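Proteasome accessory factor B/C (PafBC) (Paenarthrobacter aurescens, PDB 6SJ9) probably acts as a WYL domain-containing transcriptional regulator of the bacterial DNA damage response, with winged helix-turn-helix modules for binding DNA. Local coordinates at residues H161-T172 / R211-G222. Sequence-based numbering, arbitrary orientation.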
loop_
_atom_site.group_PDB
_atom_site.type_symbol
_atom_site.label_atom_id
_atom_site.label_comp_id
_atom_site.label_asym_id
_atom_site.label_seq_id
_atom_site.Cartn_x
_atom_site.Cartn_y
_atom_site.Cartn_z
ATOM N N HIS A 161 12.514 -28.053 7.602
ATOM C CA HIS A 161 13.199 -27.833 8.848
ATOM C C HIS A 161 12.194 -27.394 9.917
ATOM O O HIS A 161 11.406 -26.461 9.680
ATOM C CB HIS A 161 14.244 -26.733 8.694
ATOM C CG HIS A 161 15.253 -27.023 7.652
ATOM N ND1 HIS A 161 15.909 -28.236 7.577
ATOM C CD2 HIS A 161 15.772 -26.243 6.674
ATOM C CE1 HIS A 161 16.759 -28.196 6.573
ATOM N NE2 HIS A 161 16.716 -26.992 6.030
ATOM N N PRO A 162 12.282 -27.974 11.110
ATOM C CA PRO A 162 11.550 -27.438 12.263
ATOM C C PRO A 162 12.171 -26.095 12.669
ATOM O O PRO A 162 13.277 -25.733 12.223
ATOM C CB PRO A 162 11.710 -28.524 13.341
ATOM C CG PRO A 162 12.945 -29.283 12.937
ATOM C CD PRO A 162 13.237 -29.067 11.447
ATOM N N ILE A 163 11.447 -25.341 13.503
ATOM C CA ILE A 163 11.876 -24.014 13.938
ATOM C C ILE A 163 11.725 -23.889 15.453
ATOM O O ILE A 163 11.067 -24.695 16.117
ATOM C CB ILE A 163 11.071 -22.855 13.273
ATOM C CG1 ILE A 163 9.602 -22.945 13.663
ATOM C CG2 ILE A 163 11.195 -22.928 11.768
ATOM C CD1 ILE A 163 8.708 -21.839 13.021
ATOM N N ARG A 164 12.354 -22.848 15.991
ATOM C CA ARG A 164 12.181 -22.464 17.387
ATOM C C ARG A 164 12.109 -20.943 17.486
ATOM O O ARG A 164 12.704 -20.213 16.683
ATOM C CB ARG A 164 13.290 -23.086 18.259
ATOM C CG ARG A 164 14.250 -22.169 18.994
ATOM C CD ARG A 164 15.576 -22.895 19.240
ATOM N NE ARG A 164 15.319 -24.296 19.550
ATOM C CZ ARG A 164 16.180 -25.303 19.340
ATOM N NH1 ARG A 164 17.391 -25.094 18.803
ATOM N NH2 ARG A 164 15.805 -26.556 19.631
ATOM N N PHE A 165 11.342 -20.462 18.459
ATOM C CA PHE A 165 11.153 -19.022 18.636
ATOM C C PHE A 165 10.576 -18.751 20.013
ATOM O O PHE A 165 9.945 -19.626 20.637
ATOM C CB PHE A 165 10.216 -18.370 17.610
ATOM C CG PHE A 165 8.897 -19.054 17.492
ATOM C CD1 PHE A 165 7.805 -18.646 18.275
ATOM C CD2 PHE A 165 8.754 -20.161 16.649
ATOM C CE1 PHE A 165 6.585 -19.337 18.174
ATOM C CE2 PHE A 165 7.543 -20.821 16.540
ATOM C CZ PHE A 165 6.469 -20.442 17.310
ATOM N N GLY A 166 10.851 -17.537 20.495
ATOM C CA GLY A 166 10.237 -17.080 21.726
ATOM C C GLY A 166 8.777 -16.722 21.508
ATOM O O GLY A 166 8.416 -16.063 20.537
ATOM N N TYR A 167 7.926 -17.159 22.427
ATOM C CA TYR A 167 6.498 -16.925 22.286
ATOM C C TYR A 167 5.901 -16.479 23.611
ATOM O O TYR A 167 6.040 -17.174 24.621
ATOM C CB TYR A 167 5.747 -18.155 21.793
ATOM C CG TYR A 167 4.389 -17.748 21.326
ATOM C CD1 TYR A 167 4.265 -16.956 20.200
ATOM C CD2 TYR A 167 3.246 -18.150 21.988
ATOM C CE1 TYR A 167 3.046 -16.567 19.727
ATOM C CE2 TYR A 167 1.982 -17.741 21.532
ATOM C CZ TYR A 167 1.901 -16.945 20.404
ATOM O OH TYR A 167 0.701 -16.523 19.910
ATOM N N GLN A 168 5.211 -15.345 23.599
ATOM C CA GLN A 168 4.543 -14.887 24.814
ATOM C C GLN A 168 3.186 -15.574 24.939
ATOM O O GLN A 168 2.204 -15.195 24.283
ATOM C CB GLN A 168 4.421 -13.369 24.819
ATOM C CG GLN A 168 4.152 -12.863 26.219
ATOM C CD GLN A 168 4.954 -11.630 26.540
ATOM O OE1 GLN A 168 5.884 -11.684 27.349
ATOM N NE2 GLN A 168 4.615 -10.510 25.900
ATOM N N ALA A 169 3.126 -16.486 25.904
ATOM C CA ALA A 169 2.081 -17.474 26.135
ATOM C C ALA A 169 0.655 -16.946 26.076
ATOM O O ALA A 169 0.408 -15.743 26.214
ATOM C CB ALA A 169 2.317 -18.141 27.493
ATOM N N VAL A 170 -0.280 -17.868 25.820
ATOM C CA VAL A 170 -1.676 -17.503 25.603
ATOM C C VAL A 170 -2.220 -16.822 26.849
ATOM O O VAL A 170 -3.004 -15.868 26.767
ATOM C CB VAL A 170 -2.489 -18.760 25.231
ATOM C CG1 VAL A 170 -3.959 -18.424 25.025
ATOM C CG2 VAL A 170 -1.900 -19.433 23.995
ATOM N N SER A 171 -1.793 -17.284 28.021
ATOM C CA SER A 171 -2.233 -16.712 29.280
ATOM C C SER A 171 -1.398 -15.494 29.658
ATOM O O SER A 171 -1.293 -15.170 30.848
ATOM C CB SER A 171 -2.160 -17.759 30.391
ATOM O OG SER A 171 -2.168 -17.139 31.661
ATOM N N THR A 172 -0.789 -14.859 28.644
ATOM C CA THR A 172 0.086 -13.684 28.775
ATOM C C THR A 172 1.081 -13.899 29.921
ATOM O O THR A 172 1.526 -12.965 30.597
ATOM C CB THR A 172 -0.729 -12.375 28.907
ATOM O OG1 THR A 172 0.067 -11.263 28.474
ATOM C CG2 THR A 172 -1.225 -12.108 30.344
ATOM N N ARG A 211 2.934 -11.921 18.540
ATOM C CA ARG A 211 3.291 -12.333 19.899
ATOM C C ARG A 211 4.633 -13.069 20.000
ATOM O O ARG A 211 4.977 -13.557 21.082
ATOM C CB ARG A 211 2.183 -13.175 20.504
ATOM C CG ARG A 211 0.786 -12.450 20.500
ATOM C CD ARG A 211 0.081 -12.702 21.815
ATOM N NE ARG A 211 0.606 -11.834 22.873
ATOM C CZ ARG A 211 0.553 -12.087 24.187
ATOM N NH1 ARG A 211 0.005 -13.211 24.664
ATOM N NH2 ARG A 211 1.069 -11.201 25.037
HETATM N N MSE A 212 5.384 -13.156 18.907
HETATM C CA MSE A 212 6.730 -13.740 18.931
HETATM C C MSE A 212 7.729 -12.725 19.470
HETATM O O MSE A 212 7.818 -11.602 18.977
HETATM C CB MSE A 212 7.156 -14.189 17.530
HETATM C CG MSE A 212 6.481 -15.446 17.052
HETATM SE SE MSE A 212 6.865 -15.811 15.175
HETATM C CE MSE A 212 5.850 -17.490 15.026
ATOM N N THR A 213 8.492 -13.126 20.467
ATOM C CA THR A 213 9.446 -12.206 21.051
ATOM C C THR A 213 10.741 -12.098 20.243
ATOM O O THR A 213 11.425 -11.067 20.330
ATOM C CB THR A 213 9.750 -12.665 22.460
ATOM O OG1 THR A 213 10.416 -13.906 22.373
ATOM C CG2 THR A 213 8.472 -12.936 23.176
ATOM N N THR A 214 11.065 -13.111 19.423
ATOM C CA THR A 214 12.356 -13.232 18.756
ATOM C C THR A 214 12.191 -13.288 17.248
ATOM O O THR A 214 11.086 -13.384 16.707
ATOM C CB THR A 214 13.081 -14.505 19.162
ATOM O OG1 THR A 214 12.525 -15.579 18.405
ATOM C CG2 THR A 214 12.881 -14.801 20.624
ATOM N N ALA A 215 13.326 -13.284 16.567
ATOM C CA ALA A 215 13.341 -13.810 15.223
ATOM C C ALA A 215 13.231 -15.335 15.290
ATOM O O ALA A 215 13.430 -15.970 16.329
ATOM C CB ALA A 215 14.604 -13.368 14.472
ATOM N N ILE A 216 12.834 -15.910 14.178
ATOM C CA ILE A 216 12.669 -17.349 14.098
ATOM C C ILE A 216 14.022 -17.963 13.791
ATOM O O ILE A 216 14.673 -17.584 12.819
ATOM C CB ILE A 216 11.634 -17.667 13.011
ATOM C CG1 ILE A 216 10.279 -17.079 13.475
ATOM C CG2 ILE A 216 11.638 -19.142 12.646
ATOM C CD1 ILE A 216 9.226 -17.145 12.495
ATOM N N SER A 217 14.445 -18.923 14.597
ATOM C CA SER A 217 15.621 -19.710 14.237
ATOM C C SER A 217 15.191 -21.001 13.508
ATOM O O SER A 217 14.449 -21.838 14.065
ATOM C CB SER A 217 16.488 -19.951 15.468
ATOM O OG SER A 217 15.905 -20.847 16.373
ATOM N N VAL A 218 15.599 -21.108 12.240
ATOM C CA VAL A 218 15.347 -22.273 11.406
ATOM C C VAL A 218 16.384 -23.354 11.723
ATOM O O VAL A 218 17.577 -23.157 11.479
ATOM C CB VAL A 218 15.408 -21.881 9.937
ATOM C CG1 VAL A 218 15.011 -23.073 9.036
ATOM C CG2 VAL A 218 14.433 -20.731 9.654
ATOM N N LEU A 219 15.928 -24.535 12.193
ATOM C CA LEU A 219 16.873 -25.611 12.571
ATOM C C LEU A 219 17.236 -26.443 11.337
ATOM O O LEU A 219 16.696 -27.539 11.083
ATOM C CB LEU A 219 16.267 -26.483 13.657
ATOM C CG LEU A 219 15.730 -25.634 14.816
ATOM C CD1 LEU A 219 15.260 -26.574 15.937
ATOM C CD2 LEU A 219 16.875 -24.663 15.330
ATOM N N THR A 220 18.214 -25.926 10.591
ATOM C CA THR A 220 18.684 -26.479 9.320
ATOM C C THR A 220 19.437 -27.797 9.508
ATOM O O THR A 220 19.886 -28.345 8.504
ATOM C CB THR A 220 19.589 -25.484 8.542
ATOM O OG1 THR A 220 20.714 -25.162 9.343
ATOM C CG2 THR A 220 18.840 -24.187 8.158
ATOM N N THR A 221 19.668 -28.226 10.740
ATOM C CA THR A 221 20.162 -29.567 10.995
ATOM C C THR A 221 19.048 -30.611 11.074
ATOM O O THR A 221 19.357 -31.802 11.191
ATOM C CB THR A 221 20.895 -29.632 12.335
ATOM O OG1 THR A 221 20.037 -29.067 13.347
ATOM C CG2 THR A 221 22.189 -28.839 12.278
ATOM N N GLY A 222 17.779 -30.188 11.140
ATOM C CA GLY A 222 16.671 -31.080 11.386
ATOM C C GLY A 222 15.780 -31.292 10.169
ATOM O O GLY A 222 15.861 -30.578 9.173
#
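Arg164 and Ser217 form the antiparallel hydrogen-bonded pair at the middle of the contact: Arg164 N donates to Ser217 O, and Arg164 O accepts twice, from Ser217 N at 3.0 Å and from Ser217 OG, which comes from above the carbonyl plane at 3.3 Å. Leu219 N to Pro162 O continues the pairing. Between Arg164 and Tyr167 the register shifts by two residues as the chain loops away around Ala215; Thr213 N to Gly166 O and Gln168 N to Arg211 O (3.1 Å, 176° at the hydrogen) resume the pairing. At the other end, His161 ND1 meets Gly222 O in the ring plane at 2.8 Å, while Thr220 CA sits 3.6 Å above the ring centre as a CH-pi contact. An asparagine in place of His161 would probably leave Thr220 without its aromatic face and weaken the hold on the Leu219-Gly222 turn. Met212, a selenomethionine extended beyond CG (chi2 172°, chi3 179°), thereby sets CE over one face of the Phe165 ring, 3.8 Å from its centroid; Phe207 packs edge-to-face with that ring. Arg211 CB abuts Tyr167 CE1, the side chains crossing at about a right angle. Ile163 CB meets Ile216 CG2, both side chains touching helix 147-159. Leu219 CD1 lies over one face of the Arg164 guanidinium, whose NH2 is salt-bridged to Glu179. Strand 163-168 thus lies between 175-188 and 217-218, closing the strongly bent, Sm-like beta-sheet of the WYL domain.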